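Local coordinates for DUF1881 domain-containing protein (PDB 5Z6D) that is of unknown function but joins a betagamma-crystallin domain to an Ig-like domain, with interface interactions that render its Ca2+-binding site inoperative, at residues Gly47-Lys51 with Val85-Arg91; Met136-Gly140 with Tyr164-Asn168; Val156-Val160 with Leu200-Ser206. The protein carries 1 engineered substitution. All blocks are in the same frame, centred on the assembly; numbering follows the deposited sequence.

Interaction 1 (Gly47-Lys51 with Val85-Arg91); sequences GASAK and VVDDDTR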
loop_
_atom_site.group_PDB
_atom_site.type_symbol
_atom_site.label_atom_id
_atom_site.label_comp_id
_atom_site.label_asym_id
_atom_site.label_seq_id
_atom_site.Cartn_x
_atom_site.Cartn_y
_atom_site.Cartn_z
ATOM N N GLY A 47 11.887 16.022 3.135
ATOM C CA GLY A 47 12.649 16.721 2.123
ATOM C C GLY A 47 11.856 16.878 0.849
ATOM O O GLY A 47 10.930 16.107 0.563
ATOM N N ALA A 48 12.235 17.875 0.059
ATOM C CA ALA A 48 11.493 18.240 -1.148
ATOM C C ALA A 48 11.448 17.149 -2.230
ATOM O O ALA A 48 10.559 17.147 -3.081
ATOM C CB ALA A 48 12.088 19.517 -1.729
ATOM N N SER A 49 12.413 16.237 -2.203
ATOM C CA SER A 49 12.476 15.177 -3.199
ATOM C C SER A 49 12.244 13.817 -2.557
ATOM O O SER A 49 12.442 12.776 -3.189
ATOM C CB SER A 49 13.822 15.190 -3.918
ATOM O OG SER A 49 13.990 16.400 -4.640
ATOM N N ALA A 50 11.832 13.839 -1.293
ATOM C CA ALA A 50 11.603 12.615 -0.546
ATOM C C ALA A 50 10.113 12.413 -0.296
ATOM O O ALA A 50 9.280 13.301 -0.525
ATOM C CB ALA A 50 12.359 12.644 0.763
ATOM N N LYS A 51 9.788 11.227 0.189
ATOM C CA LYS A 51 8.431 10.866 0.520
ATOM C C LYS A 51 8.526 9.668 1.456
ATOM O O LYS A 51 9.467 8.883 1.351
ATOM C CB LYS A 51 7.663 10.557 -0.759
ATOM C CG LYS A 51 6.419 9.744 -0.647
ATOM C CD LYS A 51 5.960 9.475 -2.070
ATOM C CE LYS A 51 4.677 8.728 -2.140
ATOM N NZ LYS A 51 4.216 8.755 -3.545
ATOM N N VAL A 85 11.647 5.268 3.101
ATOM C CA VAL A 85 11.877 6.581 2.538
ATOM C C VAL A 85 12.196 6.404 1.061
ATOM O O VAL A 85 13.157 5.696 0.703
ATOM C CB VAL A 85 13.029 7.328 3.236
ATOM C CG1 VAL A 85 13.122 8.750 2.702
ATOM C CG2 VAL A 85 12.855 7.296 4.768
ATOM N N VAL A 86 11.372 7.009 0.215
ATOM C CA VAL A 86 11.468 6.833 -1.233
ATOM C C VAL A 86 11.550 8.173 -1.961
ATOM O O VAL A 86 11.289 9.239 -1.378
ATOM C CB VAL A 86 10.265 6.030 -1.785
ATOM C CG1 VAL A 86 10.211 4.627 -1.162
ATOM C CG2 VAL A 86 8.958 6.792 -1.556
ATOM N N ASP A 87 11.919 8.130 -3.237
ATOM C CA ASP A 87 11.884 9.331 -4.066
ATOM C C ASP A 87 10.459 9.871 -4.160
ATOM O O ASP A 87 9.497 9.123 -4.017
ATOM C CB ASP A 87 12.427 9.046 -5.468
ATOM C CG ASP A 87 13.895 8.658 -5.455
ATOM O OD1 ASP A 87 14.735 9.540 -5.185
ATOM O OD2 ASP A 87 14.210 7.476 -5.716
ATOM N N ASP A 88 10.320 11.171 -4.394
ATOM C CA ASP A 88 8.999 11.790 -4.452
ATOM C C ASP A 88 8.074 11.189 -5.516
ATOM O O ASP A 88 6.851 11.214 -5.367
ATOM C CB ASP A 88 9.143 13.300 -4.685
ATOM C CG ASP A 88 9.978 13.631 -5.910
ATOM O OD1 ASP A 88 9.793 12.989 -6.964
ATOM O OD2 ASP A 88 10.825 14.540 -5.822
ATOM N N ASP A 89 8.651 10.635 -6.580
ATOM C CA ASP A 89 7.841 10.128 -7.673
ATOM C C ASP A 89 7.737 8.608 -7.639
ATOM O O ASP A 89 7.233 7.984 -8.574
ATOM C CB ASP A 89 8.387 10.607 -9.028
ATOM C CG ASP A 89 9.846 10.244 -9.248
ATOM O OD1 ASP A 89 10.560 9.920 -8.271
ATOM O OD2 ASP A 89 10.285 10.303 -10.417
ATOM N N THR A 90 8.211 8.014 -6.552
ATOM C CA THR A 90 7.962 6.599 -6.300
ATOM C C THR A 90 6.516 6.433 -5.852
ATOM O O THR A 90 5.991 7.269 -5.117
ATOM C CB THR A 90 8.928 6.050 -5.253
ATOM O OG1 THR A 90 10.246 6.002 -5.817
ATOM C CG2 THR A 90 8.519 4.657 -4.803
ATOM N N ARG A 91 5.873 5.364 -6.318
ATOM C CA ARG A 91 4.439 5.173 -6.135
ATOM C C ARG A 91 4.083 4.071 -5.164
ATOM O O ARG A 91 4.590 2.951 -5.262
ATOM C CB ARG A 91 3.777 4.857 -7.468
ATOM C CG ARG A 91 3.812 5.999 -8.456
ATOM C CD ARG A 91 3.006 7.160 -7.952
ATOM N NE ARG A 91 2.894 8.211 -8.959
ATOM C CZ ARG A 91 2.133 9.289 -8.819
ATOM N NH1 ARG A 91 1.414 9.449 -7.716
ATOM N NH2 ARG A 91 2.081 10.199 -9.785
#
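The extended side chain of K51, the most deeply covered residue here, adds a side-chain bond to the backbone pairing. All four of its chi angles are near t, so it runs over V86, with K51 CG 4.0 Å from V86 CG2. At its end K51 NZ donates to T90 O at 2.8 Å. The ammonium thus ties the incoming strand to the end of the type I turn D87-T90, which is closed by T90 N to D87 O at 3.1 Å; E66 forms a long, weak ion pair with the same ammonium. K51 and V86 lie on the same face of the sheet. A50 lies next to V85, whose t rotamer puts V85 CG1 4.4 Å from A50 CB, and both side chains rest on V10 of strand 9-13. Chi1 p carries D88 OD2 to 3.6 Å from S49 CB, while D87 diverges from A50. The backbones meet as an antiparallel pair: V86 N donates almost linearly to K51 O (2.9 Å), the return bond from K51 N to V86 O (2.9 Å) is weak, and D88 N reaches S49 O at 2.9 Å. A second type I turn, G47-A50, leads into the strand. Strands 50-55 and 82-87 pair here at the centre of one sheet of the betagamma-crystallin fold, a domain built from Greek key motifs.

Interaction 2 (Met136-Gly140 with Tyr164-Asn168); sequences MPEGG and YFEWN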
loop_
_atom_site.group_PDB
_atom_site.type_symbol
_atom_site.label_atom_id
_atom_site.label_comp_id
_atom_site.label_asym_id
_atom_site.label_seq_id
_atom_site.Cartn_x
_atom_site.Cartn_y
_atom_site.Cartn_z
ATOM N N MET A 136 6.511 1.005 -6.237
ATOM C CA MET A 136 7.189 1.005 -7.530
ATOM C C MET A 136 7.806 2.346 -7.827
ATOM O O MET A 136 7.094 3.333 -7.970
ATOM C CB MET A 136 6.229 0.642 -8.654
ATOM C CG MET A 136 6.921 0.628 -10.018
ATOM S SD MET A 136 5.890 0.017 -11.364
ATOM C CE MET A 136 5.675 -1.705 -10.897
ATOM N N PRO A 137 9.136 2.376 -7.954
ATOM C CA PRO A 137 9.821 3.607 -8.358
ATOM C C PRO A 137 9.442 4.007 -9.777
ATOM O O PRO A 137 9.015 3.161 -10.571
ATOM C CB PRO A 137 11.304 3.232 -8.265
ATOM C CG PRO A 137 11.330 1.743 -8.404
ATOM C CD PRO A 137 10.071 1.259 -7.742
ATOM N N GLU A 138 9.583 5.291 -10.088
ATOM C CA GLU A 138 9.312 5.780 -11.433
ATOM C C GLU A 138 10.192 5.006 -12.408
ATOM O O GLU A 138 11.393 4.861 -12.182
ATOM C CB GLU A 138 9.568 7.289 -11.515
ATOM C CG GLU A 138 9.212 7.925 -12.844
ATOM C CD GLU A 138 10.336 7.839 -13.848
ATOM O OE1 GLU A 138 11.505 7.711 -13.424
ATOM O OE2 GLU A 138 10.052 7.892 -15.061
ATOM N N GLY A 139 9.577 4.466 -13.455
ATOM C CA GLY A 139 10.288 3.665 -14.436
ATOM C C GLY A 139 10.850 2.392 -13.837
ATOM O O GLY A 139 11.856 1.864 -14.309
ATOM N N GLY A 140 10.202 1.898 -12.785
ATOM C CA GLY A 140 10.691 0.734 -12.073
ATOM C C GLY A 140 10.512 -0.540 -12.870
ATOM O O GLY A 140 9.829 -0.550 -13.892
ATOM N N TYR A 164 -0.080 -8.308 -12.743
ATOM C CA TYR A 164 1.154 -7.820 -13.321
ATOM C C TYR A 164 1.110 -6.297 -13.298
ATOM O O TYR A 164 0.208 -5.692 -13.865
ATOM C CB TYR A 164 1.314 -8.366 -14.748
ATOM C CG TYR A 164 2.594 -7.997 -15.474
ATOM C CD1 TYR A 164 3.807 -8.595 -15.146
ATOM C CD2 TYR A 164 2.583 -7.070 -16.505
ATOM C CE1 TYR A 164 4.974 -8.271 -15.821
ATOM C CE2 TYR A 164 3.743 -6.739 -17.183
ATOM C CZ TYR A 164 4.934 -7.337 -16.838
ATOM O OH TYR A 164 6.090 -7.006 -17.516
ATOM N N PHE A 165 2.049 -5.693 -12.586
ATOM C CA PHE A 165 2.202 -4.238 -12.539
ATOM C C PHE A 165 3.324 -3.786 -13.449
ATOM O O PHE A 165 4.400 -4.383 -13.469
ATOM C CB PHE A 165 2.518 -3.755 -11.128
ATOM C CG PHE A 165 1.474 -4.101 -10.107
ATOM C CD1 PHE A 165 0.206 -3.555 -10.175
ATOM C CD2 PHE A 165 1.781 -4.954 -9.061
ATOM C CE1 PHE A 165 -0.751 -3.866 -9.216
ATOM C CE2 PHE A 165 0.833 -5.265 -8.096
ATOM C CZ PHE A 165 -0.427 -4.714 -8.173
ATOM N N GLU A 166 3.093 -2.710 -14.185
ATOM C CA GLU A 166 4.185 -2.163 -14.980
ATOM C C GLU A 166 4.119 -0.650 -14.964
ATOM O O GLU A 166 3.053 -0.076 -14.809
ATOM C CB GLU A 166 4.145 -2.697 -16.424
ATOM C CG GLU A 166 2.988 -2.205 -17.264
ATOM C CD GLU A 166 3.059 -2.712 -18.701
ATOM O OE1 GLU A 166 3.923 -3.569 -18.990
ATOM O OE2 GLU A 166 2.253 -2.255 -19.539
ATOM N N TRP A 167 5.268 -0.002 -15.105
ATOM C CA TRP A 167 5.282 1.446 -15.186
ATOM C C TRP A 167 4.871 1.911 -16.571
ATOM O O TRP A 167 5.380 1.422 -17.581
ATOM C CB TRP A 167 6.663 2.008 -14.844
ATOM C CG TRP A 167 6.622 3.491 -14.698
ATOM C CD1 TRP A 167 6.905 4.418 -15.660
ATOM C CD2 TRP A 167 6.236 4.225 -13.531
ATOM N NE1 TRP A 167 6.734 5.687 -15.157
ATOM C CE2 TRP A 167 6.328 5.596 -13.851
ATOM C CE3 TRP A 167 5.845 3.858 -12.239
ATOM C CZ2 TRP A 167 6.031 6.601 -12.928
ATOM C CZ3 TRP A 167 5.549 4.855 -11.325
ATOM C CH2 TRP A 167 5.642 6.214 -11.675
ATOM N N ASN A 168 3.934 2.853 -16.599
ATOM C CA ASN A 168 3.498 3.513 -17.821
ATOM C C ASN A 168 4.228 4.840 -17.961
ATOM O O ASN A 168 3.922 5.810 -17.244
ATOM C CB ASN A 168 1.988 3.735 -17.811
ATOM C CG ASN A 168 1.459 4.169 -19.159
ATOM O OD1 ASN A 168 1.853 5.209 -19.683
ATOM N ND2 ASN A 168 0.562 3.372 -19.729
HETATM O O HOH W 1 7.446 8.213 -16.159
HETATM O O HOH W 2 7.489 -1.658 -15.248
#
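W167 lays its indole against the type II turn P137-G140, and CH-pi contacts dominate. E138 CA stands 3.6 Å from the centroid of the six-membered ring, nearly on its normal, and G139 CA 3.9 Å from that of the five-membered ring. G139 has a positive phi of 64°, which favours glycine at this turn position. A Met-aromatic contact is made at the ring edge: M136 SD lies 5.3 Å from the six-ring centroid of W167 and 3.9 Å from W167 CE3. Apolar packing continues along the strand, where M136 CE touches F165 CB at 3.8 Å. Polar links run through two waters. One joins E138 OE2 and W167 NE1, 2.8 Å from each; the other donates to G140 O (2.9 Å) and accepts from W167 N (2.8 Å). M136 ends strand 131-136, which pairs with strand 91-99, and both M136 and F165 rest on I93 of the latter; W167 touches R91 there and V174 of strand 173-177, bridging the two sheets of the Ig-like domain.

Interaction 3 (Val156-Val160 with Leu200-Ser206); sequences VYIAV and LVDNKPS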
loop_
_atom_site.group_PDB
_atom_site.type_symbol
_atom_site.label_atom_id
_atom_site.label_comp_id
_atom_site.label_asym_id
_atom_site.label_seq_id
_atom_site.Cartn_x
_atom_site.Cartn_y
_atom_site.Cartn_z
ATOM N N VAL A 156 -14.312 -21.894 -0.069
ATOM C CA VAL A 156 -14.033 -22.241 -1.459
ATOM C C VAL A 156 -13.305 -21.139 -2.222
ATOM O O VAL A 156 -13.701 -19.973 -2.175
ATOM C CB VAL A 156 -15.335 -22.571 -2.211
ATOM C CG1 VAL A 156 -15.030 -23.045 -3.627
ATOM C CG2 VAL A 156 -16.135 -23.624 -1.454
ATOM N N TYR A 157 -12.251 -21.515 -2.938
ATOM C CA TYR A 157 -11.533 -20.553 -3.765
ATOM C C TYR A 157 -12.275 -20.273 -5.063
ATOM O O TYR A 157 -12.644 -21.185 -5.802
ATOM C CB TYR A 157 -10.107 -21.029 -4.048
ATOM C CG TYR A 157 -9.197 -20.749 -2.887
ATOM C CD1 TYR A 157 -8.650 -19.485 -2.713
ATOM C CD2 TYR A 157 -8.928 -21.725 -1.929
ATOM C CE1 TYR A 157 -7.839 -19.202 -1.642
ATOM C CE2 TYR A 157 -8.111 -21.453 -0.852
ATOM C CZ TYR A 157 -7.575 -20.185 -0.708
ATOM O OH TYR A 157 -6.761 -19.887 0.360
ATOM N N ILE A 158 -12.501 -18.991 -5.319
ATOM C CA ILE A 158 -13.154 -18.571 -6.540
ATOM C C ILE A 158 -12.124 -18.575 -7.636
ATOM O O ILE A 158 -12.373 -19.052 -8.746
ATOM C CB ILE A 158 -13.742 -17.166 -6.433
ATOM C CG1 ILE A 158 -14.846 -17.109 -5.385
ATOM C CG2 ILE A 158 -14.265 -16.687 -7.793
ATOM C CD1 ILE A 158 -15.546 -15.781 -5.378
ATOM N N ALA A 159 -10.954 -18.035 -7.324
ATOM C CA ALA A 159 -9.937 -17.950 -8.369
ATOM C C ALA A 159 -8.556 -17.812 -7.797
ATOM O O ALA A 159 -8.377 -17.271 -6.724
ATOM C CB ALA A 159 -10.224 -16.783 -9.292
ATOM N N VAL A 160 -7.574 -18.294 -8.535
ATOM C CA VAL A 160 -6.190 -18.166 -8.144
ATOM C C VAL A 160 -5.447 -17.691 -9.373
ATOM O O VAL A 160 -5.727 -18.143 -10.474
ATOM C CB VAL A 160 -5.630 -19.494 -7.616
ATOM C CG1 VAL A 160 -4.127 -19.431 -7.468
ATOM C CG2 VAL A 160 -6.297 -19.838 -6.291
ATOM N N LEU A 200 -15.054 -7.965 -7.516
ATOM C CA LEU A 200 -15.538 -9.300 -7.868
ATOM C C LEU A 200 -16.837 -9.172 -8.660
ATOM O O LEU A 200 -17.854 -8.763 -8.120
ATOM C CB LEU A 200 -15.757 -10.162 -6.616
ATOM C CG LEU A 200 -16.141 -11.618 -6.891
ATOM C CD1 LEU A 200 -14.958 -12.398 -7.458
ATOM C CD2 LEU A 200 -16.665 -12.294 -5.643
ATOM N N VAL A 201 -16.796 -9.501 -9.945
ATOM C CA VAL A 201 -17.972 -9.317 -10.794
ATOM C C VAL A 201 -18.691 -10.645 -11.052
ATOM O O VAL A 201 -19.824 -10.670 -11.532
ATOM C CB VAL A 201 -17.599 -8.651 -12.138
ATOM C CG1 VAL A 201 -17.187 -7.187 -11.912
ATOM C CG2 VAL A 201 -16.489 -9.421 -12.827
ATOM N N ASP A 202 -18.034 -11.744 -10.706
ATOM C CA ASP A 202 -18.600 -13.075 -10.902
ATOM C C ASP A 202 -18.092 -13.996 -9.800
ATOM O O ASP A 202 -16.890 -14.072 -9.572
ATOM C CB ASP A 202 -18.217 -13.607 -12.288
ATOM C CG ASP A 202 -18.664 -15.037 -12.518
ATOM O OD1 ASP A 202 -19.604 -15.496 -11.835
ATOM O OD2 ASP A 202 -18.071 -15.702 -13.397
ATOM N N ASN A 203 -18.991 -14.677 -9.098
ATOM C CA ASN A 203 -18.552 -15.508 -7.982
ATOM C C ASN A 203 -18.564 -16.996 -8.314
ATOM O O ASN A 203 -18.412 -17.836 -7.432
ATOM C CB ASN A 203 -19.397 -15.228 -6.733
ATOM C CG ASN A 203 -20.879 -15.464 -6.953
ATOM O OD1 ASN A 203 -21.341 -15.592 -8.082
ATOM N ND2 ASN A 203 -21.635 -15.505 -5.861
ATOM N N LYS A 204 -18.709 -17.311 -9.594
ATOM C CA LYS A 204 -18.548 -18.684 -10.066
ATOM C C LYS A 204 -17.065 -19.053 -10.173
ATOM O O LYS A 204 -16.306 -18.390 -10.873
ATOM C CB LYS A 204 -19.237 -18.868 -11.422
ATOM C CG LYS A 204 -19.268 -20.310 -11.911
ATOM C CD LYS A 204 -19.797 -20.395 -13.340
ATOM C CE LYS A 204 -20.230 -21.809 -13.693
ATOM N NZ LYS A 204 -19.119 -22.787 -13.534
ATOM N N PRO A 205 -16.647 -20.118 -9.477
ATOM C CA PRO A 205 -15.254 -20.560 -9.486
ATOM C C PRO A 205 -14.777 -20.921 -10.877
ATOM O O PRO A 205 -15.574 -21.316 -11.733
ATOM C CB PRO A 205 -15.270 -21.800 -8.584
ATOM C CG PRO A 205 -16.405 -21.581 -7.698
ATOM C CD PRO A 205 -17.453 -20.930 -8.558
ATOM N N SER A 206 -13.475 -20.776 -11.079
ATOM C CA SER A 206 -12.839 -21.131 -12.334
ATOM C C SER A 206 -13.147 -22.579 -12.714
ATOM O O SER A 206 -12.969 -23.501 -11.914
ATOM C CB SER A 206 -11.330 -20.901 -12.224
ATOM O OG SER A 206 -11.062 -19.623 -11.660
HETATM O O HOH W 3 -8.465 -19.789 -11.071
#
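The C-terminal segment closes on the start of strand 157-168 through one backbone bond, S206 N to I158 O at 3.1 Å, flanked by a CA-H...O contact from P205 CA to the same I158 O (3.3 Å). I158 takes a psi of -45°, a break in the extended run: I158 and A159 together face V149 as a classic beta bulge. In the other segment, D202 OD1 accepts from K204 N at 3.0 Å, an Asx turn over D202-K204. A water accepts from V160 N (3.1 Å) and lies 2.7 Å from S206 OG. Among the side chains I158 dominates: its CD1 meets L200 CD2 at 3.7 Å and N203 CA at 4.0 Å, while I158 CG2 is 4.1 Å from both D202 O and K204 O. A159 CB packs on S206 OG at 3.8 Å. I158 and L200 also share Y108 of strand 108-112. A bulged strand and an Asx turn thus close one end of the beta sandwich of the Ig-like domain.

Interactions 1 and 2 meet where the chain passes from one domain to the other: R91, first residue of strand 91-99, probably donates from R91 N to M136 O (2.9 Å) within the Ig-like sheet and packs its CG on W167 CZ3 (3.5 Å), while the turns D87-T90 and P137-G140 abut. Interaction 3 is remote, its centre 38 Å from that of interaction 1, on the opposite side of the chain's centre. Interactions 2 and 3 draw on the two ends of strand 157-168. All three mix buried and exposed residues, but their chemistry differs: paired strands with main-chain bonds and a lysine in interaction 1, an aromatic face and waters in 2, and in 3 a buried isoleucine beneath the exposed last modelled residues.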